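Local coordinates for Glyoxalase/bleomycin resistance protein/dioxygenase (PDB 4MYM) that belongs to the glyoxalase/bleomycin resistance/dioxygenase family and probably acts as a metal-dependent enzyme or in antibiotic resistance, at residues A43-Y48 / G62-E67. Numbering follows the deposited sequence.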
ATOM      1  N   ALA A  43       7.863   8.968  15.619  1.00 27.88           N
ATOM      2  CA  ALA A  43       7.323   7.776  16.276  1.00 26.70           C
ATOM      3  C   ALA A  43       7.049   6.666  15.249  1.00 26.09           C
ATOM      4  O   ALA A  43       7.308   5.487  15.513  1.00 23.87           O
ATOM      5  CB  ALA A  43       6.059   8.119  17.055  1.00 26.53           C
ATOM      6  N   SER A  44       6.535   7.045  14.081  1.00 24.03           N
ATOM      7  CA  SER A  44       6.351   6.099  12.986  1.00 24.10           C
ATOM      8  C   SER A  44       7.684   5.523  12.532  1.00 22.99           C
ATOM      9  O   SER A  44       7.818   4.322  12.431  1.00 22.69           O
ATOM     10  CB  SER A  44       5.617   6.753  11.805  1.00 25.21           C
ATOM     11  OG  SER A  44       4.246   6.936  12.107  1.00 26.72           O
ATOM     12  N   VAL A  45       8.679   6.369  12.289  1.00 23.35           N
ATOM     13  CA  VAL A  45      10.000   5.882  11.884  1.00 24.80           C
ATOM     14  C   VAL A  45      10.532   4.866  12.919  1.00 24.82           C
ATOM     15  O   VAL A  45      11.035   3.817  12.552  1.00 24.39           O
ATOM     16  CB  VAL A  45      11.010   7.045  11.678  1.00 25.48           C
ATOM     17  CG1 VAL A  45      12.449   6.543  11.600  1.00 25.88           C
ATOM     18  CG2 VAL A  45      10.654   7.849  10.433  1.00 26.02           C
ATOM     19  N   GLU A  46      10.386   5.179  14.199  1.00 25.69           N
ATOM     20  CA  GLU A  46      10.818   4.277  15.274  1.00 27.44           C
ATOM     21  C   GLU A  46      10.144   2.894  15.186  1.00 25.04           C
ATOM     22  O   GLU A  46      10.805   1.857  15.323  1.00 25.24           O
ATOM     23  CB  GLU A  46      10.537   4.937  16.632  1.00 30.71           C
ATOM     24  CG  GLU A  46      10.891   4.106  17.860  1.00 34.76           C
ATOM     25  CD  GLU A  46      12.387   3.859  18.024  1.00 40.67           C
ATOM     26  OE1 GLU A  46      13.212   4.502  17.319  1.00 43.36           O
ATOM     27  OE2 GLU A  46      12.741   3.009  18.878  1.00 46.10           O
ATOM     28  N   PHE A  47       8.840   2.882  14.923  1.00 22.88           N
ATOM     29  CA  PHE A  47       8.080   1.629  14.800  1.00 21.51           C
ATOM     30  C   PHE A  47       8.584   0.746  13.650  1.00 21.09           C
ATOM     31  O   PHE A  47       8.921  -0.422  13.854  1.00 20.10           O
ATOM     32  CB  PHE A  47       6.581   1.945  14.630  1.00 21.11           C
ATOM     33  CG  PHE A  47       5.704   0.726  14.475  1.00 21.52           C
ATOM     34  CD1 PHE A  47       5.497   0.153  13.235  1.00 21.10           C
ATOM     35  CD2 PHE A  47       5.063   0.161  15.582  1.00 22.53           C
ATOM     36  CE1 PHE A  47       4.695  -0.968  13.085  1.00 21.81           C
ATOM     37  CE2 PHE A  47       4.255  -0.957  15.441  1.00 21.87           C
ATOM     38  CZ  PHE A  47       4.066  -1.523  14.187  1.00 22.53           C
ATOM     39  N   TYR A  48       8.667   1.297  12.435  1.00 21.08           N
ATOM     40  CA  TYR A  48       8.989   0.455  11.276  1.00 20.96           C
ATOM     41  C   TYR A  48      10.423  -0.029  11.273  1.00 21.71           C
ATOM     42  O   TYR A  48      10.688  -1.143  10.810  1.00 21.62           O
ATOM     43  CB  TYR A  48       8.634   1.146   9.949  1.00 20.88           C
ATOM     44  CG  TYR A  48       7.170   1.497   9.916  1.00 20.56           C
ATOM     45  CD1 TYR A  48       6.196   0.522   9.667  1.00 21.31           C
ATOM     46  CD2 TYR A  48       6.752   2.791  10.211  1.00 21.00           C
ATOM     47  CE1 TYR A  48       4.843   0.847   9.681  1.00 20.76           C
ATOM     48  CE2 TYR A  48       5.414   3.126  10.224  1.00 21.65           C
ATOM     49  CZ  TYR A  48       4.470   2.160   9.967  1.00 20.67           C
ATOM     50  OH  TYR A  48       3.160   2.538   9.993  1.00 22.38           O
ATOM     51  N   GLY A  62       9.072  16.472   6.659  1.00 25.38           N
ATOM     52  CA  GLY A  62       7.922  15.638   7.001  1.00 25.12           C
ATOM     53  C   GLY A  62       7.834  14.322   6.251  1.00 24.32           C
ATOM     54  O   GLY A  62       6.758  13.754   6.117  1.00 23.62           O
ATOM     55  N   PHE A  63       8.972  13.813   5.797  1.00 23.78           N
ATOM     56  CA  PHE A  63       8.988  12.617   4.978  1.00 23.24           C
ATOM     57  C   PHE A  63      10.184  11.733   5.296  1.00 23.06           C
ATOM     58  O   PHE A  63      11.297  12.212   5.509  1.00 23.24           O
ATOM     59  CB  PHE A  63       9.008  12.988   3.486  1.00 23.68           C
ATOM     60  CG  PHE A  63       9.030  11.800   2.568  1.00 21.07           C
ATOM     61  CD1 PHE A  63       7.847  11.186   2.178  1.00 21.40           C
ATOM     62  CD2 PHE A  63      10.231  11.289   2.105  1.00 21.14           C
ATOM     63  CE1 PHE A  63       7.867  10.080   1.334  1.00 21.48           C
ATOM     64  CE2 PHE A  63      10.261  10.191   1.263  1.00 21.10           C
ATOM     65  CZ  PHE A  63       9.079   9.580   0.879  1.00 21.03           C
ATOM     66  N   ALA A  64       9.932  10.433   5.312  1.00 21.75           N
ATOM     67  CA  ALA A  64      10.987   9.435   5.340  1.00 21.89           C
ATOM     68  C   ALA A  64      10.516   8.223   4.553  1.00 21.95           C
ATOM     69  O   ALA A  64       9.323   7.929   4.517  1.00 22.61           O
ATOM     70  CB  ALA A  64      11.326   9.051   6.770  1.00 21.74           C
ATOM     71  N   ASP A  65      11.447   7.550   3.879  1.00 22.80           N
ATOM     72  CA  ASP A  65      11.157   6.255   3.296  1.00 22.19           C
ATOM     73  C   ASP A  65      12.288   5.274   3.524  1.00 20.93           C
ATOM     74  O   ASP A  65      13.379   5.638   3.990  1.00 20.15           O
ATOM     75  CB  ASP A  65      10.776   6.365   1.823  1.00 23.55           C
ATOM     76  CG  ASP A  65      11.914   6.812   0.937  1.00 24.89           C
ATOM     77  OD1 ASP A  65      13.061   7.003   1.399  1.00 26.53           O
ATOM     78  OD2 ASP A  65      11.634   6.963  -0.264  1.00 26.72           O
ATOM     79  N   PHE A  66      12.005   4.024   3.210  1.00 20.41           N
ATOM     80  CA  PHE A  66      12.879   2.923   3.570  1.00 22.02           C
ATOM     81  C   PHE A  66      13.407   2.213   2.339  1.00 23.53           C
ATOM     82  O   PHE A  66      12.877   2.378   1.232  1.00 24.15           O
ATOM     83  CB  PHE A  66      12.128   1.944   4.462  1.00 21.41           C
ATOM     84  CG  PHE A  66      11.546   2.581   5.684  1.00 20.52           C
ATOM     85  CD1 PHE A  66      12.366   3.043   6.691  1.00 20.60           C
ATOM     86  CD2 PHE A  66      10.176   2.723   5.824  1.00 20.77           C
ATOM     87  CE1 PHE A  66      11.844   3.634   7.827  1.00 20.31           C
ATOM     88  CE2 PHE A  66       9.639   3.320   6.950  1.00 20.65           C
ATOM     89  CZ  PHE A  66      10.475   3.784   7.956  1.00 20.79           C
ATOM     90  N   GLU A  67      14.447   1.412   2.550  1.00 25.78           N
ATOM     91  CA  GLU A  67      15.134   0.716   1.466  1.00 27.50           C
ATOM     92  C   GLU A  67      14.295  -0.419   0.891  1.00 27.92           C
ATOM     93  O   GLU A  67      13.484  -1.033   1.594  1.00 26.98           O
ATOM     94  CB  GLU A  67      16.489   0.166   1.950  1.00 30.84           C
ATOM     95  CG  GLU A  67      17.544   1.246   2.147  1.00 33.55           C
ATOM     96  CD  GLU A  67      18.926   0.702   2.496  1.00 37.75           C
ATOM     97  OE1 GLU A  67      19.039  -0.446   2.999  1.00 39.06           O
ATOM     98  OE2 GLU A  67      19.908   1.445   2.271  1.00 41.61           O
TER
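The ring of Phe-66 reaches from strand 63-66 to helix 41-51, where CE2 and CZ both lie 3.8 Å from Tyr-48 CB, the methylene approaching the ring obliquely. Its leading edge also points at the helix backbone, with Val-45 CA near the ring plane and 4.5 Å from Phe-66 CZ. Because Phe-66 CG stands beside its own backbone N (chi1 -56°), the ring spans the space between strand and helix, and it also meets the ring of Tyr-54, the planes at about 45°. Two residues earlier on the strand, Ala-64 points toward the helix, and Val-45 CG2 rests on its CB at 3.9 Å. The axes of the two segments, 9.9 Å apart, run nearly parallel at 9°. The helix packs on one face of a four-stranded mixed sheet in the βαβββ module characteristic of the vicinal oxygen chelate superfamily. Tyr-48 leads its phenol away from the strand to Glu-147, to which its OH is hydrogen-bonded, in the second such module. On the other face of the sheet the buried Asp-65 is hydrogen-bonded through OD1 to Ser-58 OG, and OD2 forms a salt bridge with Lys-159 of the second subunit. The apolar seam is buried, whereas the helix turns Glu-46 outward to its exposed side.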